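Local atomic coordinates of intracellular protease/amidase (Salmonella enterica subsp. enterica serovar Typhimurium, PDB entry 4K2H), a protein that is of unknown function but binds zinc, belongs to the DJ-1 superfamily and may have peptidase activity. Residues V7-A12 / I32-L37; E17-V22 / K154-V159; L24-R29 / T165-L170; L66-V71 / A98-C103; P104-A109 / V125-L130. The protein carries 1 engineered substitution. One frame throughout, in Å; residues are numbered along the deposited sequence.

All five contacts belong to one DJ-1/PfpI fold, a parallel sheet with helices packed on it. Interactions 1 and 4 lie in the sheet itself, their centres about 11 Å apart, and strand 6-11 of the one neighbours strand 69-72 of the other. Interactions 2 and 3 both use helix 17-29, which links the two strands of interaction 1; its partners are the loop leading into helix 159-171 (interaction 2) and that helix itself (interaction 3). Interactions 4 and 5 follow each other inside the chain loop that interaction 2 closes, and interaction 5 touches interaction 2 near Glu19 and the engineered Ala106. Interactions 2 and 3 each supply a zinc ligand, and helix 17-29 lies between the sheet and the second subunit.

Interaction 1: V7-A12 / I32-L37; sequences VAVLLA and IDVETL
Val7 and Glu35 meet through their backbones at the start of a parallel pairing between strands 6-11 and 33-38. The amide N of Glu35 gives an almost straight hydrogen bond to Val7 O (2.8 Å, 170° at the hydrogen), while Val7 N donates to Asp33 O. The exchange repeats further on, with Val9 N bonded to Glu35 O and Leu37 N to Val9 O, and Leu11 N to Leu37 O completes five bonds. Between them come CA-H...O contacts such as Val34 CA to Val7 O at 3.4 Å.

One face carries Val7, Val9, Val34 and Thr36, beta-branched residues well suited to extended backbone. In Val9 CG1 stands anti to the backbone N (chi1 178°), leaving CG2 beside that N, where it meets Val34 CG1 at 3.8 Å, the two side chains crossing obliquely. Leu11 CD1 reaches Thr36 CB at 3.8 Å, and Val7 CG2 touches Ile32 CG2 at the same distance. On the other face the small Ala8 CB takes Leu37 CD1 at 3.9 Å, with Leu10 CD2 against Leu37 CB.

Beyond this shell, Leu24 and Leu27 of helix 17-29, the connection of this beta-alpha-beta unit, cover the valine face. Asp56 N bonds Thr36 OG1, and Arg62 forms a salt bridge with Glu35.

The chemistry is that of a sheet interior: peptide groups pair here, Ala8 turning its own to strand 69-72, and hydrocarbon closes over the Val7 and Val9 face, while Thr36 and Glu35 find polar partners outside the pair.

Interaction 2: E17-V22 / K154-V159; sequences EAEAIV and KGLGHV. With ZN (zinc ion), chain O.
Leu156 opens the contact by laying its two methyls on Ala18 of helix 17-29. Its CG is anti to the backbone N (chi1 178°), and from there CD1 comes to 3.5 Å from Ala18 CB, tighter than usual for two carbons, with CD2 at 3.7 Å from the same atom. The small alanine suits this close approach, since the leucine presses near to the backbone: Leu156 CD1 also lies 3.9 Å from Glu19 N. The Glu19 side chain runs past this methyl to a hydrogen bond with Gly74 N.

The helix start that Leu156 covers also belongs to the metal site of the dimer. Glu17 OE2 binds the zinc ion at 1.8 Å, with Glu16 and His49 of the same chain and Asp25 of the second subunit. Gly157 lies in the short 3-10 turn begun by Leu156, and His158 follows at the N-cap position of helix 159-171; His158 N is bonded to Gly155 O at 2.8 Å.

Val159 then turns both methyls to helix 17-29. CG1, between the backbone N and the carbonyl carbon (chi1 71°), meets Val22 CG1 at 3.7 Å, while Val159 CG2 sits 3.5 Å from Glu19 O, a carbonyl that already has a hydrogen-bond partner in Thr23 OG1. The compact valines let the two backbones approach closely, and Val22 also packs against Val22 of the second subunit.

Interaction 3: L24-R29 / T165-L170; sequences LDILRR and TLSARL. With ZN (zinc ion), chain P.
Leu27 and Ser167 carry this contact between helices 17-29 and 159-171, the axes of whose short segments pass 10.0 Å apart at a crossing angle of -33°. Leu27 CG is anti to the carbonyl carbon (chi1 -66°), and its CD2 methyl does all the touching. That methyl lies 3.4 Å from Ser167 OG. Serine fits because it is short, allowing the backbones to come close at this point, and because its hydroxyl is hydrogen-bonded to Ala163 O in its own helix; Ile26 CG2 adds a second methyl at 3.7 Å from Ser167 OG.

On the other helix, two leucines add to the apolar surroundings of Leu27. Leu170 CD1 approaches Leu27 CD2 at 4.0 Å, the two side chains crossing at about a right angle, and Leu166 CD2 lies slightly farther off.

Elsewhere on helix 17-29, Asp25 OD1 binds a zinc ion at 2.1 Å, a site completed by Glu16, Glu17 and His49 of the second subunit. Arg29 NE steadies the other oxygen through a salt bridge to Asp25 OD2 (2.7 Å). Leu27 and Leu170 also reach the sheet, so the pair forms part of the helical layer over a parallel sheet that characterises the alpha/beta sandwich of the DJ-1 family.

Interaction 4: L66-V71 / A98-C103; sequences LFDAVV and AGKLIC
Lys100 and Leu66 cross at about a right angle, Lys100 CE lying 3.9 Å from Leu66 CG. The lysine chain bends at its second torsion (chi2 -45°) and then runs extended, curling round the backbone of Phe67, whose O lies only 3.1 Å from Lys100 CG. A long flexible chain suits this margin: CE rests on Leu66 and the inner carbons skirt the Phe67 carbonyl, while the amine goes on to water. Lys100 NZ is 4.3 Å from Asp68 OD1, too far for a salt bridge, and one water links them, donating to Asp68 OD1 at 2.6 Å and accepting from Lys100 NZ. Asp68 OD2 meanwhile takes a hydrogen bond from Lys6 N.

Gly99, with positive phi, ends helix 86-97 as the C-prime residue of a Schellman motif, and after Lys100 the chain enters strand 101-104, an edge strand of the parallel sheet within this chain. Its neighbour is strand 69-72, and the two are joined by three bonds: Leu101 N to Asp68 O, Val70 N to Leu101 O (2.8 Å) and Cys103 N to Val70 O.

Ala69 CB and Leu101 CB stand side by side on one face, 3.9 Å apart, and Cys103 SG lies 4.3 Å from the same Ala69 methyl. Helix 159-171 covers this face, Leu166 resting on Leu101 and Cys103. Val70 and Ile102 project to the other face, where Ile102 CD1 bends back to 4.5 Å from Val70 CB.

Interaction 5: P104-A109 / V125-L130; sequences PIASAA and VCSGDL. Engineered in segment 104-109: Ala106 (natural residue Cys).
Ser107 lays its CB against the tip of Leu130, whose CD1 comes to 3.6 Å from it. The Ser107 hydroxyl is engaged elsewhere, hydrogen-bonded to Ser79 OG, which leaves its carbon side for the leucine. Beside it, Ser127 sets OG between its backbone N and carbonyl carbon (chi1 48°), and this oxygen rests 3.3 Å from Ala106 C, at the peptide between Ala106 and Ser107.

The Ala106 carbonyl is the main polar link. Ser127 N gives Ala106 O a weak hydrogen bond (3.1 Å), and a water donates to Ala106 O at 2.7 Å. The same water donates to Val125 O (3.1 Å) and accepts from Ala109 N (3.2 Å), so it bridges the two segments. Cys126 CB also sits 3.3 Å from Ala106 O, while Ala109 turns a methyl, small enough for the close approach, toward Val125 O.

Ala106 is an engineered residue, cysteine in the natural protein. With phi 64° and psi -124° it occupies the first corner of a type II' turn from Ile105 to Ala108, just after strand 101-104 and before helix 108-114. This sharp turn is consistent with the nucleophile elbow of DJ-1 relatives, and Glu19 of helix 17-29 lies against the Ala106 methyl. Across from it, Gly128 has positive phi, which glycine adopts easily, at the first corner of a second type II' turn, and its N bonds Tyr185 OH of the second subunit.

Chemically, a weak amide bond and a water donor both meet the Ala106 carbonyl, which would help hold the central peptide of the turn.

Interaction 1: V7-A12 / I32-L37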
# COMPACT_ATOMS: atom_id res chain seq x y z
N VAL A 7 10.35 -14.53 -0.31
CA VAL A 7 8.90 -14.50 -0.29
C VAL A 7 8.38 -14.28 -1.71
O VAL A 7 8.89 -13.44 -2.42
CB VAL A 7 8.40 -13.38 0.63
CG1 VAL A 7 6.88 -13.27 0.61
CG2 VAL A 7 8.91 -13.59 2.06
N ALA A 8 7.38 -15.07 -2.10
CA ALA A 8 6.62 -14.89 -3.34
C ALA A 8 5.27 -14.21 -3.05
O ALA A 8 4.53 -14.64 -2.15
CB ALA A 8 6.37 -16.23 -4.03
N VAL A 9 4.96 -13.15 -3.78
CA VAL A 9 3.66 -12.49 -3.63
C VAL A 9 2.94 -12.76 -4.94
O VAL A 9 3.43 -12.40 -6.02
CB VAL A 9 3.80 -10.98 -3.39
CG1 VAL A 9 2.44 -10.28 -3.28
CG2 VAL A 9 4.62 -10.72 -2.14
N LEU A 10 1.81 -13.44 -4.87
CA LEU A 10 1.10 -13.81 -6.09
C LEU A 10 0.17 -12.68 -6.49
O LEU A 10 -0.62 -12.18 -5.69
CB LEU A 10 0.31 -15.11 -5.92
CG LEU A 10 1.10 -16.33 -5.45
CD1 LEU A 10 0.25 -17.57 -5.55
CD2 LEU A 10 2.39 -16.53 -6.22
N LEU A 11 0.26 -12.30 -7.76
CA LEU A 11 -0.52 -11.19 -8.28
C LEU A 11 -1.44 -11.64 -9.41
O LEU A 11 -1.00 -11.75 -10.54
CB LEU A 11 0.41 -10.08 -8.76
CG LEU A 11 1.33 -9.42 -7.75
CD1 LEU A 11 2.03 -8.22 -8.39
CD2 LEU A 11 0.63 -9.00 -6.46
N ALA A 12 -2.72 -11.86 -9.12
CA ALA A 12 -3.68 -12.19 -10.16
C ALA A 12 -4.44 -10.92 -10.60
O ALA A 12 -4.41 -9.92 -9.89
CB ALA A 12 -4.65 -13.25 -9.67
N ILE A 32 14.30 -8.65 3.42
CA ILE A 32 13.80 -9.97 3.02
C ILE A 32 13.60 -9.95 1.50
O ILE A 32 13.00 -9.02 0.97
CB ILE A 32 12.50 -10.32 3.75
CG1 ILE A 32 12.77 -10.42 5.26
CG2 ILE A 32 11.88 -11.60 3.20
CD1 ILE A 32 11.53 -10.57 6.11
N ASP A 33 14.12 -10.94 0.80
CA ASP A 33 13.94 -11.06 -0.66
C ASP A 33 12.48 -11.27 -1.01
O ASP A 33 11.85 -12.19 -0.49
CB ASP A 33 14.68 -12.29 -1.15
CG ASP A 33 15.81 -11.96 -2.02
OD1 ASP A 33 16.67 -11.16 -1.62
OD2 ASP A 33 15.83 -12.54 -3.12
N VAL A 34 11.95 -10.41 -1.87
CA VAL A 34 10.56 -10.53 -2.34
C VAL A 34 10.52 -10.65 -3.87
O VAL A 34 11.20 -9.91 -4.57
CB VAL A 34 9.69 -9.35 -1.88
CG1 VAL A 34 8.23 -9.60 -2.23
CG2 VAL A 34 9.77 -9.15 -0.37
N GLU A 35 9.77 -11.61 -4.39
CA GLU A 35 9.44 -11.68 -5.82
C GLU A 35 7.94 -11.63 -6.03
O GLU A 35 7.21 -12.46 -5.51
CB GLU A 35 9.98 -12.95 -6.44
CG GLU A 35 11.18 -12.76 -7.33
CD GLU A 35 11.51 -13.98 -8.16
OE1 GLU A 35 10.93 -15.07 -7.95
OE2 GLU A 35 12.35 -13.85 -9.06
N THR A 36 7.48 -10.63 -6.77
CA THR A 36 6.09 -10.59 -7.20
C THR A 36 5.97 -11.55 -8.40
O THR A 36 6.79 -11.52 -9.32
CB THR A 36 5.65 -9.15 -7.59
OG1 THR A 36 6.55 -8.61 -8.54
CG2 THR A 36 5.70 -8.26 -6.41
N LEU A 37 4.97 -12.41 -8.36
CA LEU A 37 4.75 -13.35 -9.42
C LEU A 37 3.35 -13.19 -9.97
O LEU A 37 2.36 -13.33 -9.23
CB LEU A 37 4.93 -14.77 -8.89
CG LEU A 37 6.30 -15.09 -8.26
CD1 LEU A 37 6.40 -16.57 -7.88
CD2 LEU A 37 7.49 -14.71 -9.14

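Interaction 2: E17-V22 / K154-V159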
# COMPACT_ATOMS: atom_id res chain seq x y z
N GLU A 17 -4.26 -4.16 -4.25
CA GLU A 17 -2.92 -3.60 -4.29
C GLU A 17 -2.42 -3.11 -2.96
O GLU A 17 -1.24 -3.20 -2.67
CB GLU A 17 -2.81 -2.51 -5.34
CG GLU A 17 -3.55 -1.19 -5.10
CD GLU A 17 -5.05 -1.32 -5.00
OE1 GLU A 17 -5.64 -1.96 -5.88
OE2 GLU A 17 -5.62 -0.79 -4.00
N ALA A 18 -3.31 -2.57 -2.14
CA ALA A 18 -2.89 -2.02 -0.86
C ALA A 18 -2.37 -3.16 0.05
O ALA A 18 -1.32 -3.03 0.68
CB ALA A 18 -4.02 -1.23 -0.23
N GLU A 19 -3.07 -4.29 0.02
CA GLU A 19 -2.69 -5.45 0.84
C GLU A 19 -1.33 -5.98 0.44
O GLU A 19 -0.47 -6.17 1.30
CB GLU A 19 -3.72 -6.57 0.69
CG GLU A 19 -5.08 -6.26 1.24
CD GLU A 19 -6.12 -7.29 0.84
OE1 GLU A 19 -5.78 -8.36 0.28
OE2 GLU A 19 -7.31 -7.02 1.05
N ALA A 20 -1.18 -6.24 -0.86
CA ALA A 20 0.05 -6.68 -1.44
C ALA A 20 1.19 -5.69 -1.31
O ALA A 20 2.33 -6.07 -0.99
CB ALA A 20 -0.16 -7.00 -2.92
N ILE A 21 0.94 -4.43 -1.61
CA ILE A 21 2.05 -3.46 -1.60
C ILE A 21 2.57 -3.15 -0.20
O ILE A 21 3.79 -3.01 -0.04
CB ILE A 21 1.72 -2.15 -2.35
CG1 ILE A 21 1.66 -2.35 -3.87
CG2 ILE A 21 2.74 -1.08 -2.03
CD1 ILE A 21 2.08 -3.73 -4.38
N VAL A 22 1.70 -3.04 0.81
CA VAL A 22 2.18 -2.78 2.18
C VAL A 22 3.03 -3.98 2.62
O VAL A 22 4.12 -3.79 3.15
CB VAL A 22 1.06 -2.44 3.18
CG1 VAL A 22 1.61 -2.28 4.61
CG2 VAL A 22 0.37 -1.15 2.81
N LYS A 154 -6.69 -10.52 8.46
CA LYS A 154 -8.13 -10.34 8.36
C LYS A 154 -8.56 -9.41 7.23
O LYS A 154 -9.57 -9.66 6.55
CB LYS A 154 -8.70 -9.84 9.70
CG LYS A 154 -10.19 -9.54 9.64
CD LYS A 154 -10.80 -9.42 11.03
CE LYS A 154 -12.21 -8.86 10.92
NZ LYS A 154 -12.87 -8.71 12.23
N GLY A 155 -7.84 -8.31 7.07
CA GLY A 155 -8.15 -7.37 6.01
C GLY A 155 -7.17 -6.21 5.99
O GLY A 155 -6.24 -6.17 6.78
N LEU A 156 -7.42 -5.25 5.08
CA LEU A 156 -6.49 -4.15 4.83
C LEU A 156 -6.16 -3.34 6.08
O LEU A 156 -5.01 -2.96 6.28
CB LEU A 156 -6.98 -3.24 3.70
CG LEU A 156 -6.13 -2.01 3.36
CD1 LEU A 156 -4.72 -2.42 2.98
CD2 LEU A 156 -6.80 -1.14 2.28
N GLY A 157 -7.14 -3.12 6.94
CA GLY A 157 -6.90 -2.40 8.18
C GLY A 157 -5.86 -3.05 9.04
O GLY A 157 -5.27 -2.41 9.87
N HIS A 158 -5.63 -4.33 8.86
CA HIS A 158 -4.66 -5.03 9.72
C HIS A 158 -3.41 -5.46 8.99
O HIS A 158 -2.64 -6.26 9.52
CB HIS A 158 -5.31 -6.25 10.34
CG HIS A 158 -6.49 -5.94 11.18
ND1 HIS A 158 -6.39 -5.30 12.39
CD2 HIS A 158 -7.81 -6.22 11.01
CE1 HIS A 158 -7.59 -5.18 12.93
NE2 HIS A 158 -8.47 -5.74 12.11
N VAL A 159 -3.14 -4.87 7.82
CA VAL A 159 -2.06 -5.32 6.96
C VAL A 159 -0.68 -5.14 7.58
O VAL A 159 0.20 -5.95 7.37
CB VAL A 159 -2.14 -4.65 5.57
CG1 VAL A 159 -1.78 -3.17 5.65
CG2 VAL A 159 -1.24 -5.37 4.59
ZN ZN O . -7.19 -1.27 -3.30

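Interaction 3: L24-R29 / T165-L170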
# COMPACT_ATOMS: atom_id res chain seq x y z
N LEU A 24 4.69 -6.11 0.79
CA LEU A 24 5.92 -6.08 0.06
C LEU A 24 6.87 -5.00 0.59
O LEU A 24 8.07 -5.21 0.75
CB LEU A 24 5.59 -5.87 -1.41
CG LEU A 24 6.78 -5.86 -2.30
CD1 LEU A 24 6.36 -6.47 -3.63
CD2 LEU A 24 7.33 -4.44 -2.41
N ASP A 25 6.33 -3.83 0.86
CA ASP A 25 7.15 -2.74 1.40
C ASP A 25 7.79 -3.16 2.75
O ASP A 25 8.99 -2.96 2.98
CB ASP A 25 6.29 -1.47 1.54
CG ASP A 25 6.87 -0.44 2.44
OD1 ASP A 25 7.37 0.55 1.91
OD2 ASP A 25 6.81 -0.56 3.71
N ILE A 26 6.99 -3.73 3.63
CA ILE A 26 7.52 -4.10 4.97
C ILE A 26 8.65 -5.12 4.81
O ILE A 26 9.76 -4.92 5.32
CB ILE A 26 6.41 -4.66 5.87
CG1 ILE A 26 5.37 -3.58 6.16
CG2 ILE A 26 6.98 -5.23 7.17
CD1 ILE A 26 5.92 -2.37 6.87
N LEU A 27 8.37 -6.18 4.06
CA LEU A 27 9.34 -7.23 3.81
C LEU A 27 10.64 -6.67 3.23
O LEU A 27 11.73 -7.03 3.70
CB LEU A 27 8.78 -8.32 2.90
CG LEU A 27 7.60 -9.18 3.42
CD1 LEU A 27 6.98 -9.99 2.28
CD2 LEU A 27 8.05 -10.12 4.51
N ARG A 28 10.52 -5.79 2.24
CA ARG A 28 11.70 -5.25 1.58
C ARG A 28 12.44 -4.24 2.47
O ARG A 28 13.64 -4.08 2.32
CB ARG A 28 11.38 -4.67 0.18
CG ARG A 28 11.46 -5.71 -0.94
CD ARG A 28 11.03 -5.20 -2.33
NE ARG A 28 10.98 -6.28 -3.34
CZ ARG A 28 10.36 -6.24 -4.53
NH1 ARG A 28 9.67 -5.17 -4.95
NH2 ARG A 28 10.40 -7.31 -5.31
N ARG A 29 11.75 -3.57 3.39
CA ARG A 29 12.46 -2.70 4.35
C ARG A 29 13.39 -3.53 5.23
O ARG A 29 14.47 -3.06 5.59
CB ARG A 29 11.51 -1.94 5.26
CG ARG A 29 11.00 -0.65 4.69
CD ARG A 29 9.84 -0.14 5.49
NE ARG A 29 9.02 0.75 4.69
CZ ARG A 29 9.29 2.04 4.50
NH1 ARG A 29 10.33 2.60 5.08
NH2 ARG A 29 8.48 2.76 3.72
N THR A 165 4.15 -9.52 11.48
CA THR A 165 4.11 -10.89 12.01
C THR A 165 4.75 -11.90 11.08
O THR A 165 5.58 -12.72 11.50
CB THR A 165 2.68 -11.32 12.32
OG1 THR A 165 2.16 -10.39 13.25
CG2 THR A 165 2.63 -12.71 12.95
N LEU A 166 4.39 -11.82 9.81
CA LEU A 166 5.04 -12.65 8.81
C LEU A 166 6.55 -12.44 8.86
O LEU A 166 7.30 -13.41 8.86
CB LEU A 166 4.50 -12.33 7.41
CG LEU A 166 5.26 -12.94 6.23
CD1 LEU A 166 5.36 -14.45 6.33
CD2 LEU A 166 4.60 -12.54 4.92
N SER A 167 6.99 -11.18 8.88
CA SER A 167 8.42 -10.87 8.84
C SER A 167 9.15 -11.46 10.05
O SER A 167 10.24 -12.02 9.93
CB SER A 167 8.65 -9.37 8.84
OG SER A 167 8.15 -8.75 7.67
N ALA A 168 8.54 -11.30 11.22
CA ALA A 168 9.14 -11.74 12.45
C ALA A 168 9.29 -13.25 12.41
O ALA A 168 10.32 -13.79 12.78
CB ALA A 168 8.27 -11.32 13.61
N ARG A 169 8.26 -13.93 11.94
CA ARG A 169 8.34 -15.37 11.75
C ARG A 169 9.46 -15.78 10.77
O ARG A 169 10.23 -16.71 11.04
CB ARG A 169 7.00 -15.86 11.28
CG ARG A 169 6.97 -17.35 11.06
CD ARG A 169 6.88 -18.14 12.36
NE ARG A 169 6.25 -19.39 11.97
CZ ARG A 169 4.94 -19.64 12.02
NH1 ARG A 169 4.50 -20.81 11.59
NH2 ARG A 169 4.09 -18.76 12.54
N LEU A 170 9.55 -15.11 9.62
CA LEU A 170 10.65 -15.36 8.67
C LEU A 170 12.04 -15.10 9.25
O LEU A 170 13.00 -15.82 8.94
CB LEU A 170 10.50 -14.53 7.40
CG LEU A 170 9.37 -14.94 6.45
CD1 LEU A 170 9.10 -13.81 5.48
CD2 LEU A 170 9.71 -16.22 5.70
ZN ZN P . 8.02 0.94 -0.05

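Interaction 4: L66-V71 / A98-C103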
# COMPACT_ATOMS: atom_id res chain seq x y z
N LEU A 66 11.27 -22.84 -4.49
CA LEU A 66 10.67 -23.09 -3.21
C LEU A 66 10.97 -21.91 -2.32
O LEU A 66 12.08 -21.74 -1.83
CB LEU A 66 11.25 -24.38 -2.65
CG LEU A 66 10.46 -25.03 -1.52
CD1 LEU A 66 9.04 -25.33 -1.95
CD2 LEU A 66 11.17 -26.30 -1.06
N PHE A 67 9.96 -21.07 -2.17
CA PHE A 67 10.02 -19.87 -1.36
C PHE A 67 9.77 -20.24 0.10
O PHE A 67 9.15 -21.26 0.40
CB PHE A 67 8.95 -18.85 -1.86
CG PHE A 67 9.25 -18.30 -3.22
CD1 PHE A 67 9.97 -17.12 -3.36
CD2 PHE A 67 8.88 -18.98 -4.35
CE1 PHE A 67 10.32 -16.64 -4.62
CE2 PHE A 67 9.17 -18.48 -5.61
CZ PHE A 67 9.91 -17.32 -5.75
N ASP A 68 10.23 -19.38 1.00
CA ASP A 68 10.01 -19.56 2.43
C ASP A 68 8.61 -19.13 2.82
O ASP A 68 8.06 -19.61 3.83
CB ASP A 68 11.04 -18.79 3.23
CG ASP A 68 12.46 -19.26 2.96
OD1 ASP A 68 12.80 -20.41 3.32
OD2 ASP A 68 13.22 -18.50 2.35
N ALA A 69 8.04 -18.21 2.03
CA ALA A 69 6.65 -17.81 2.23
C ALA A 69 5.98 -17.47 0.93
O ALA A 69 6.62 -16.99 -0.01
CB ALA A 69 6.55 -16.63 3.16
N VAL A 70 4.67 -17.68 0.91
CA VAL A 70 3.82 -17.30 -0.24
C VAL A 70 2.68 -16.43 0.27
O VAL A 70 1.83 -16.88 1.05
CB VAL A 70 3.20 -18.55 -0.90
CG1 VAL A 70 2.30 -18.18 -2.05
CG2 VAL A 70 4.31 -19.48 -1.33
N VAL A 71 2.68 -15.18 -0.15
CA VAL A 71 1.59 -14.26 0.18
C VAL A 71 0.48 -14.33 -0.84
O VAL A 71 0.71 -14.20 -2.05
CB VAL A 71 2.11 -12.82 0.21
CG1 VAL A 71 0.97 -11.86 0.52
CG2 VAL A 71 3.21 -12.68 1.23
N ALA A 98 5.64 -28.79 1.94
CA ALA A 98 7.02 -28.65 2.37
C ALA A 98 7.16 -27.81 3.64
O ALA A 98 8.24 -27.39 3.97
CB ALA A 98 7.86 -28.06 1.25
N GLY A 99 6.05 -27.53 4.33
CA GLY A 99 6.06 -26.71 5.54
C GLY A 99 6.35 -25.21 5.34
O GLY A 99 6.60 -24.51 6.32
N LYS A 100 6.34 -24.70 4.11
CA LYS A 100 6.58 -23.26 3.93
C LYS A 100 5.37 -22.45 4.38
O LYS A 100 4.26 -23.00 4.53
CB LYS A 100 6.94 -22.91 2.50
CG LYS A 100 8.06 -23.76 1.95
CD LYS A 100 9.20 -23.89 2.95
CE LYS A 100 10.45 -24.41 2.28
NZ LYS A 100 11.55 -24.53 3.27
N LEU A 101 5.58 -21.17 4.64
CA LEU A 101 4.49 -20.30 5.11
C LEU A 101 3.49 -19.92 3.99
O LEU A 101 3.86 -19.43 2.91
CB LEU A 101 5.05 -19.05 5.82
CG LEU A 101 6.06 -19.27 6.95
CD1 LEU A 101 6.58 -17.94 7.50
CD2 LEU A 101 5.46 -20.12 8.07
N ILE A 102 2.21 -20.15 4.26
CA ILE A 102 1.13 -19.77 3.36
C ILE A 102 0.39 -18.65 4.05
O ILE A 102 -0.13 -18.81 5.18
CB ILE A 102 0.17 -20.93 3.13
CG1 ILE A 102 0.96 -22.19 2.76
CG2 ILE A 102 -0.89 -20.57 2.11
CD1 ILE A 102 1.87 -22.03 1.56
N CYS A 103 0.37 -17.51 3.38
CA CYS A 103 -0.01 -16.28 4.01
C CYS A 103 -1.07 -15.54 3.22
O CYS A 103 -0.76 -14.57 2.48
CB CYS A 103 1.20 -15.39 4.17
SG CYS A 103 2.64 -16.22 4.85
O HOH W 1 11.81 -22.16 4.94

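Interaction 5: P104-A109 / V125-L130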
# COMPACT_ATOMS: atom_id res chain seq x y z
N PRO A 104 -2.33 -15.96 3.39
CA PRO A 104 -3.47 -15.28 2.83
C PRO A 104 -3.94 -14.11 3.64
O PRO A 104 -3.91 -14.14 4.89
CB PRO A 104 -4.55 -16.35 2.82
CG PRO A 104 -4.24 -17.14 4.05
CD PRO A 104 -2.73 -17.24 4.00
N ILE A 105 -4.41 -13.09 2.93
CA ILE A 105 -5.04 -11.98 3.55
C ILE A 105 -6.42 -11.71 2.99
O ILE A 105 -6.71 -11.91 1.79
CB ILE A 105 -4.13 -10.73 3.50
CG1 ILE A 105 -4.90 -9.49 3.95
CG2 ILE A 105 -3.57 -10.48 2.13
CD1 ILE A 105 -4.08 -8.58 4.85
N ALA A 106 -7.30 -11.26 3.88
CA ALA A 106 -8.64 -10.76 3.50
C ALA A 106 -9.47 -11.89 2.88
O ALA A 106 -9.64 -12.90 3.52
CB ALA A 106 -8.53 -9.54 2.58
N SER A 107 -10.00 -11.74 1.66
CA SER A 107 -10.84 -12.80 1.10
C SER A 107 -10.11 -14.12 0.79
O SER A 107 -10.77 -15.15 0.63
CB SER A 107 -11.61 -12.31 -0.15
OG SER A 107 -10.78 -12.20 -1.29
N ALA A 108 -8.77 -14.11 0.72
CA ALA A 108 -7.99 -15.17 0.08
C ALA A 108 -8.00 -16.51 0.83
O ALA A 108 -7.92 -17.56 0.20
CB ALA A 108 -6.56 -14.72 -0.13
N ALA A 109 -8.10 -16.48 2.15
CA ALA A 109 -8.21 -17.74 2.90
C ALA A 109 -9.52 -18.48 2.57
O ALA A 109 -9.53 -19.71 2.40
CB ALA A 109 -8.08 -17.50 4.39
N VAL A 125 -8.37 -16.60 9.54
CA VAL A 125 -9.29 -15.48 9.45
C VAL A 125 -9.40 -15.05 8.00
O VAL A 125 -8.52 -15.32 7.19
CB VAL A 125 -8.85 -14.29 10.33
CG1 VAL A 125 -7.58 -13.63 9.82
CG2 VAL A 125 -9.96 -13.26 10.48
N CYS A 126 -10.48 -14.38 7.68
CA CYS A 126 -10.68 -13.83 6.38
C CYS A 126 -11.60 -12.63 6.58
O CYS A 126 -12.03 -12.34 7.70
CB CYS A 126 -11.33 -14.89 5.48
SG CYS A 126 -12.98 -15.36 6.03
N SER A 127 -11.87 -11.91 5.50
CA SER A 127 -12.72 -10.71 5.57
C SER A 127 -14.20 -11.10 5.64
O SER A 127 -14.56 -12.23 5.31
CB SER A 127 -12.49 -9.82 4.35
OG SER A 127 -12.55 -10.62 3.18
N GLY A 128 -15.04 -10.15 6.07
CA GLY A 128 -16.49 -10.30 6.01
C GLY A 128 -17.02 -11.61 6.57
O GLY A 128 -16.45 -12.17 7.52
N ASP A 129 -18.10 -12.11 5.97
CA ASP A 129 -18.78 -13.34 6.41
C ASP A 129 -18.51 -14.53 5.46
O ASP A 129 -19.31 -15.46 5.40
CB ASP A 129 -20.29 -13.07 6.53
CG ASP A 129 -20.95 -12.78 5.18
OD1 ASP A 129 -20.24 -12.63 4.17
OD2 ASP A 129 -22.21 -12.70 5.13
N LEU A 130 -17.39 -14.48 4.74
CA LEU A 130 -17.03 -15.48 3.72
C LEU A 130 -16.71 -16.84 4.34
O LEU A 130 -16.86 -17.88 3.69
CB LEU A 130 -15.81 -15.00 2.90
CG LEU A 130 -15.92 -13.62 2.22
CD1 LEU A 130 -14.53 -13.08 1.88
CD2 LEU A 130 -16.83 -13.69 1.00
O HOH W 2 -7.52 -14.36 4.41